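Local atomic coordinates of pectate lyase (Cellvibrio cellulosa, PDB entry 1GXM), a protein that cleaves polygalacturonic acid (pectate) by anti-beta-elimination, through the catalytic module that forms this chain. Residues T70-A84 with Y95-V107. Sequence-based numbering, arbitrary orientation. Where two conformers were deposited one is given.
Sequences TIDNGATITEMVFLA and YRDAVRKAANFLV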
loop_
_atom_site.group_PDB
_atom_site.type_symbol
_atom_site.label_atom_id
_atom_site.label_comp_id
_atom_site.label_asym_id
_atom_site.label_seq_id
_atom_site.Cartn_x
_atom_site.Cartn_y
_atom_site.Cartn_z
ATOM N N THR A 70 -11.127 -4.521 -6.783
ATOM C CA THR A 70 -10.076 -4.792 -5.843
ATOM C C THR A 70 -8.961 -3.787 -5.943
ATOM O O THR A 70 -8.743 -3.173 -6.976
ATOM C CB THR A 70 -9.554 -6.228 -6.015
ATOM O OG1 THR A 70 -8.605 -6.530 -4.982
ATOM C CG2 THR A 70 -8.819 -6.436 -7.298
ATOM N N ILE A 71 -8.267 -3.615 -4.822
ATOM C CA ILE A 71 -7.029 -2.847 -4.779
ATOM C C ILE A 71 -5.819 -3.754 -4.554
ATOM O O ILE A 71 -4.722 -3.281 -4.271
ATOM C CB ILE A 71 -7.101 -1.741 -3.722
ATOM C CG1 ILE A 71 -7.423 -2.297 -2.353
ATOM C CG2 ILE A 71 -8.143 -0.718 -4.127
ATOM C CD1 ILE A 71 -7.178 -1.307 -1.225
ATOM N N ASP A 72 -6.007 -5.050 -4.714
ATOM C CA ASP A 72 -4.887 -5.969 -4.649
ATOM C C ASP A 72 -4.086 -5.925 -5.939
ATOM O O ASP A 72 -4.614 -5.666 -7.013
ATOM C CB ASP A 72 -5.367 -7.366 -4.378
ATOM C CG ASP A 72 -4.241 -8.308 -4.028
ATOM O OD1 ASP A 72 -3.195 -7.872 -3.481
ATOM O OD2 ASP A 72 -4.350 -9.494 -4.311
ATOM N N ASN A 73 -2.792 -6.191 -5.819
ATOM C CA ASN A 73 -1.919 -6.263 -6.995
ATOM C C ASN A 73 -2.037 -5.031 -7.897
ATOM O O ASN A 73 -2.036 -5.153 -9.125
ATOM C CB ASN A 73 -2.153 -7.558 -7.776
ATOM C CG ASN A 73 -0.965 -7.933 -8.666
ATOM O OD1 ASN A 73 0.164 -7.489 -8.429
ATOM N ND2 ASN A 73 -1.218 -8.760 -9.684
ATOM N N GLY A 74 -2.159 -3.865 -7.270
ATOM C CA GLY A 74 -2.214 -2.583 -7.959
ATOM C C GLY A 74 -3.512 -2.314 -8.679
ATOM O O GLY A 74 -3.650 -1.298 -9.345
ATOM N N ALA A 75 -4.473 -3.215 -8.574
ATOM C CA ALA A 75 -5.715 -3.051 -9.302
ATOM C C ALA A 75 -6.467 -1.817 -8.823
ATOM O O ALA A 75 -6.350 -1.401 -7.671
ATOM C CB ALA A 75 -6.574 -4.263 -9.182
ATOM N N THR A 76 -7.233 -1.263 -9.761
ATOM C CA THR A 76 -8.082 -0.099 -9.603
ATOM C C THR A 76 -7.249 1.165 -9.495
ATOM O O THR A 76 -7.395 2.089 -10.301
ATOM C CB THR A 76 -9.059 -0.233 -8.433
ATOM O OG1 THR A 76 -9.905 -1.365 -8.670
ATOM C CG2 THR A 76 -10.019 0.966 -8.406
ATOM N N ILE A 77 -6.358 1.200 -8.521
ATOM C CA ILE A 77 -5.554 2.382 -8.281
ATOM C C ILE A 77 -4.629 2.679 -9.454
ATOM O O ILE A 77 -4.452 3.841 -9.817
ATOM C CB ILE A 77 -4.807 2.302 -6.925
ATOM C CG1 ILE A 77 -3.900 1.074 -6.827
ATOM C CG2 ILE A 77 -5.835 2.335 -5.806
ATOM C CD1 ILE A 77 -3.016 1.041 -5.574
ATOM N N THR A 78 -4.085 1.654 -10.083
ATOM C CA THR A 78 -3.193 1.871 -11.211
ATOM C C THR A 78 -4.004 2.280 -12.427
ATOM O O THR A 78 -3.689 3.258 -13.083
ATOM C CB THR A 78 -2.404 0.621 -11.518
ATOM O OG1 THR A 78 -1.711 0.176 -10.346
ATOM C CG2 THR A 78 -1.321 0.928 -12.532
ATOM N N GLU A 79 -5.047 1.520 -12.727
ATOM C CA GLU A 79 -5.897 1.808 -13.881
ATOM C C GLU A 79 -6.452 3.219 -13.831
ATOM O O GLU A 79 -6.490 3.921 -14.849
ATOM C CB GLU A 79 -7.062 0.811 -13.979
ATOM C CG GLU A 79 -6.664 -0.590 -14.401
ATOM C CD GLU A 79 -6.265 -1.495 -13.269
ATOM O OE1 GLU A 79 -5.956 -1.004 -12.171
ATOM O OE2 GLU A 79 -6.246 -2.717 -13.486
ATOM N N MET A 80 -6.872 3.670 -12.664
ATOM C CA MET A 80 -7.523 4.980 -12.590
ATOM C C MET A 80 -6.516 6.108 -12.791
ATOM O O MET A 80 -6.859 7.133 -13.390
ATOM C CB MET A 80 -8.368 5.151 -11.336
ATOM C CG MET A 80 -7.632 5.694 -10.177
ATOM S SD MET A 80 -8.433 5.217 -8.721
ATOM C CE MET A 80 -9.464 6.634 -8.404
ATOM N N VAL A 81 -5.286 5.930 -12.313
ATOM C CA VAL A 81 -4.273 6.956 -12.473
ATOM C C VAL A 81 -3.913 7.021 -13.954
ATOM O O VAL A 81 -3.827 8.091 -14.554
ATOM C CB VAL A 81 -3.039 6.666 -11.604
ATOM C CG1 VAL A 81 -1.881 7.580 -11.970
ATOM C CG2 VAL A 81 -3.392 6.822 -10.128
ATOM N N PHE A 82 -3.699 5.854 -14.545
ATOM C CA PHE A 82 -3.425 5.734 -15.962
ATOM C C PHE A 82 -4.495 6.388 -16.815
ATOM O O PHE A 82 -4.193 7.210 -17.687
ATOM C CB PHE A 82 -3.271 4.254 -16.285
ATOM C CG PHE A 82 -3.229 3.957 -17.744
ATOM C CD1 PHE A 82 -2.162 4.377 -18.524
ATOM C CD2 PHE A 82 -4.261 3.257 -18.333
ATOM C CE1 PHE A 82 -2.142 4.085 -19.884
ATOM C CE2 PHE A 82 -4.247 2.959 -19.660
ATOM C CZ PHE A 82 -3.187 3.361 -20.441
ATOM N N LEU A 83 -5.754 6.092 -16.555
ATOM C CA LEU A 83 -6.806 6.645 -17.404
ATOM C C LEU A 83 -6.991 8.132 -17.141
ATOM O O LEU A 83 -7.416 8.869 -18.018
ATOM C CB LEU A 83 -8.121 5.894 -17.224
ATOM C CG LEU A 83 -8.137 4.460 -17.741
ATOM C CD1 LEU A 83 -9.496 3.881 -17.580
ATOM C CD2 LEU A 83 -7.682 4.395 -19.174
ATOM N N ALA A 84 -6.652 8.602 -15.949
ATOM C CA ALA A 84 -6.709 10.033 -15.684
ATOM C C ALA A 84 -5.688 10.747 -16.540
ATOM O O ALA A 84 -5.945 11.842 -17.055
ATOM C CB ALA A 84 -6.483 10.327 -14.204
ATOM N N TYR A 95 -12.874 8.461 -20.657
ATOM C CA TYR A 95 -11.861 8.154 -19.638
ATOM C C TYR A 95 -12.092 8.941 -18.369
ATOM O O TYR A 95 -11.903 8.425 -17.276
ATOM C CB TYR A 95 -10.443 8.390 -20.155
ATOM C CG TYR A 95 -10.130 7.612 -21.406
ATOM C CD1 TYR A 95 -10.187 6.229 -21.434
ATOM C CD2 TYR A 95 -9.747 8.269 -22.575
ATOM C CE1 TYR A 95 -9.883 5.522 -22.591
ATOM C CE2 TYR A 95 -9.459 7.571 -23.735
ATOM C CZ TYR A 95 -9.531 6.205 -23.748
ATOM O OH TYR A 95 -9.236 5.527 -24.909
ATOM N N ARG A 96 -12.480 10.201 -18.502
ATOM C CA ARG A 96 -12.931 11.002 -17.366
ATOM C C ARG A 96 -14.028 10.277 -16.607
ATOM O O ARG A 96 -14.015 10.210 -15.378
ATOM C CB ARG A 96 -13.458 12.368 -17.849
ATOM C CG ARG A 96 -14.082 13.258 -16.767
ATOM C CD ARG A 96 -14.653 14.568 -17.303
ATOM N NE ARG A 96 -15.081 15.403 -16.189
ATOM C CZ ARG A 96 -16.269 15.334 -15.588
ATOM N NH1 ARG A 96 -17.217 14.509 -16.015
ATOM N NH2 ARG A 96 -16.515 16.116 -14.570
ATOM N N ASP A 97 -14.988 9.739 -17.337
ATOM C CA ASP A 97 -16.118 9.056 -16.721
ATOM C C ASP A 97 -15.621 7.864 -15.915
ATOM O O ASP A 97 -16.112 7.586 -14.838
ATOM C CB ASP A 97 -17.099 8.587 -17.780
ATOM C CG ASP A 97 -17.801 9.730 -18.466
ATOM O OD1 ASP A 97 -17.811 10.857 -17.931
ATOM O OD2 ASP A 97 -18.364 9.567 -19.562
ATOM N N ALA A 98 -14.666 7.150 -16.466
ATOM C CA ALA A 98 -14.145 5.958 -15.801
ATOM C C ALA A 98 -13.398 6.325 -14.537
ATOM O O ALA A 98 -13.544 5.681 -13.515
ATOM C CB ALA A 98 -13.234 5.225 -16.716
ATOM N N VAL A 99 -12.586 7.364 -14.614
ATOM C CA VAL A 99 -11.860 7.831 -13.447
ATOM C C VAL A 99 -12.825 8.251 -12.352
ATOM O O VAL A 99 -12.603 7.962 -11.193
ATOM C CB VAL A 99 -10.930 9.006 -13.797
ATOM C CG1 VAL A 99 -10.270 9.557 -12.563
ATOM C CG2 VAL A 99 -9.856 8.546 -14.743
ATOM N N ARG A 100 -13.897 8.951 -12.702
ATOM C CA ARG A 100 -14.900 9.319 -11.714
ATOM C C ARG A 100 -15.543 8.105 -11.054
ATOM O O ARG A 100 -15.810 8.108 -9.858
ATOM C CB ARG A 100 -15.938 10.236 -12.347
ATOM C CG ARG A 100 -15.348 11.594 -12.720
ATOM C CD ARG A 100 -16.289 12.489 -13.513
ATOM N NE ARG A 100 -17.521 12.677 -12.761
ATOM C CZ ARG A 100 -17.659 13.510 -11.736
ATOM N NH1 ARG A 100 -16.661 14.286 -11.372
ATOM N NH2 ARG A 100 -18.807 13.578 -11.070
ATOM N N LYS A 101 -15.830 7.072 -11.843
ATOM C CA LYS A 101 -16.427 5.855 -11.286
ATOM C C LYS A 101 -15.446 5.140 -10.359
ATOM O O LYS A 101 -15.845 4.621 -9.341
ATOM C CB LYS A 101 -16.909 4.896 -12.373
ATOM C CG LYS A 101 -18.170 5.400 -13.095
ATOM C CD LYS A 101 -18.791 4.338 -13.978
ATOM C CE LYS A 101 -19.610 3.331 -13.181
ATOM N NZ LYS A 101 -20.314 2.350 -14.051
ATOM N N ALA A 102 -14.176 5.193 -10.721
ATOM C CA ALA A 102 -13.119 4.548 -9.921
ATOM C C ALA A 102 -12.913 5.249 -8.592
ATOM O O ALA A 102 -12.755 4.595 -7.582
ATOM C CB ALA A 102 -11.819 4.516 -10.673
ATOM N N ALA A 103 -12.920 6.582 -8.600
ATOM C CA ALA A 103 -12.782 7.330 -7.356
ATOM C C ALA A 103 -13.985 7.081 -6.465
ATOM O O ALA A 103 -13.850 6.905 -5.259
ATOM C CB ALA A 103 -12.643 8.788 -7.637
ATOM N N ASN A 104 -15.167 7.066 -7.073
ATOM C CA ASN A 104 -16.386 6.779 -6.352
ATOM C C ASN A 104 -16.309 5.401 -5.724
ATOM O O ASN A 104 -16.721 5.204 -4.594
ATOM C CB ASN A 104 -17.577 6.876 -7.304
ATOM C CG ASN A 104 -18.905 6.719 -6.614
ATOM O OD1 ASN A 104 -19.163 7.327 -5.591
ATOM N ND2 ASN A 104 -19.769 5.898 -7.193
ATOM N N PHE A 105 -15.806 4.434 -6.488
ATOM C CA PHE A 105 -15.618 3.083 -5.993
ATOM C C PHE A 105 -14.738 3.076 -4.735
ATOM O O PHE A 105 -15.087 2.481 -3.721
ATOM C CB PHE A 105 -14.962 2.221 -7.057
ATOM C CG PHE A 105 -14.510 0.896 -6.546
ATOM C CD1 PHE A 105 -15.413 -0.146 -6.391
ATOM C CD2 PHE A 105 -13.200 0.693 -6.157
ATOM C CE1 PHE A 105 -15.003 -1.359 -5.869
ATOM C CE2 PHE A 105 -12.791 -0.534 -5.647
ATOM C CZ PHE A 105 -13.704 -1.546 -5.512
ATOM N N LEU A 106 -13.599 3.750 -4.815
ATOM C CA LEU A 106 -12.692 3.765 -3.677
ATOM C C LEU A 106 -13.360 4.350 -2.449
ATOM O O LEU A 106 -13.294 3.792 -1.365
ATOM C CB LEU A 106 -11.409 4.517 -3.988
ATOM C CG LEU A 106 -10.458 3.899 -5.009
ATOM C CD1 LEU A 106 -9.291 4.825 -5.192
ATOM C CD2 LEU A 106 -9.949 2.547 -4.559
ATOM N N VAL A 107 -14.053 5.478 -2.625
ATOM C CA VAL A 107 -14.724 6.081 -1.489
ATOM C C VAL A 107 -15.886 5.221 -0.992
ATOM O O VAL A 107 -16.062 5.034 0.208
ATOM C CB VAL A 107 -15.164 7.517 -1.768
ATOM C CG1 VAL A 107 -15.863 8.092 -0.522
ATOM C CG2 VAL A 107 -13.932 8.368 -2.152
#
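Val99 pushes its CG2 branch into the backbone of helix 77-84, lying 3.4 Å from Ala84 N and 3.6 Å from Met80 O, so this bump fills the shallow hollow between Met80, Leu83 and Ala84. One turn further along 95-107 the roles swap. The small Ala102 leaves a dent that Met80 fills: Met80 CB sits 3.6 Å from Ala102 CB. In one of two deposited conformers of Met80, CG lies between its own backbone N and carbonyl carbon (chi1 89°), and the side chain bends at chi3 to lay CE over the backbone of Ala103; Met80 and Leu106 reach toward each other tip to tip, Met80 SD 3.7 Å from Leu106 CD1. The two helices, consecutive in the chain, form a roughly antiparallel alpha-hairpin, their axes in these segments approaching to 8.8 Å at 148°, consistent with the alpha/alpha toroid of the six-hairpin clan; Val143 of helix 136-148 also packs on Met80. Toward the turn, Leu83 splays its methyls, CD1 toward Ala98 CB and CD2 to Tyr95 CD1 (3.8 Å), crossing the tyrosine side chain nearly at right angles; Tyr95 OH is hydrogen-bonded to Asp38. At the far end Leu106 CD2 rests in the notch formed by Ile71 CG2 (3.8 Å) and Thr76 CG2, and this threonine methyl also leans obliquely on the Phe105 ring, Thr76 CG2 lying 3.9 Å from Phe105 CD2.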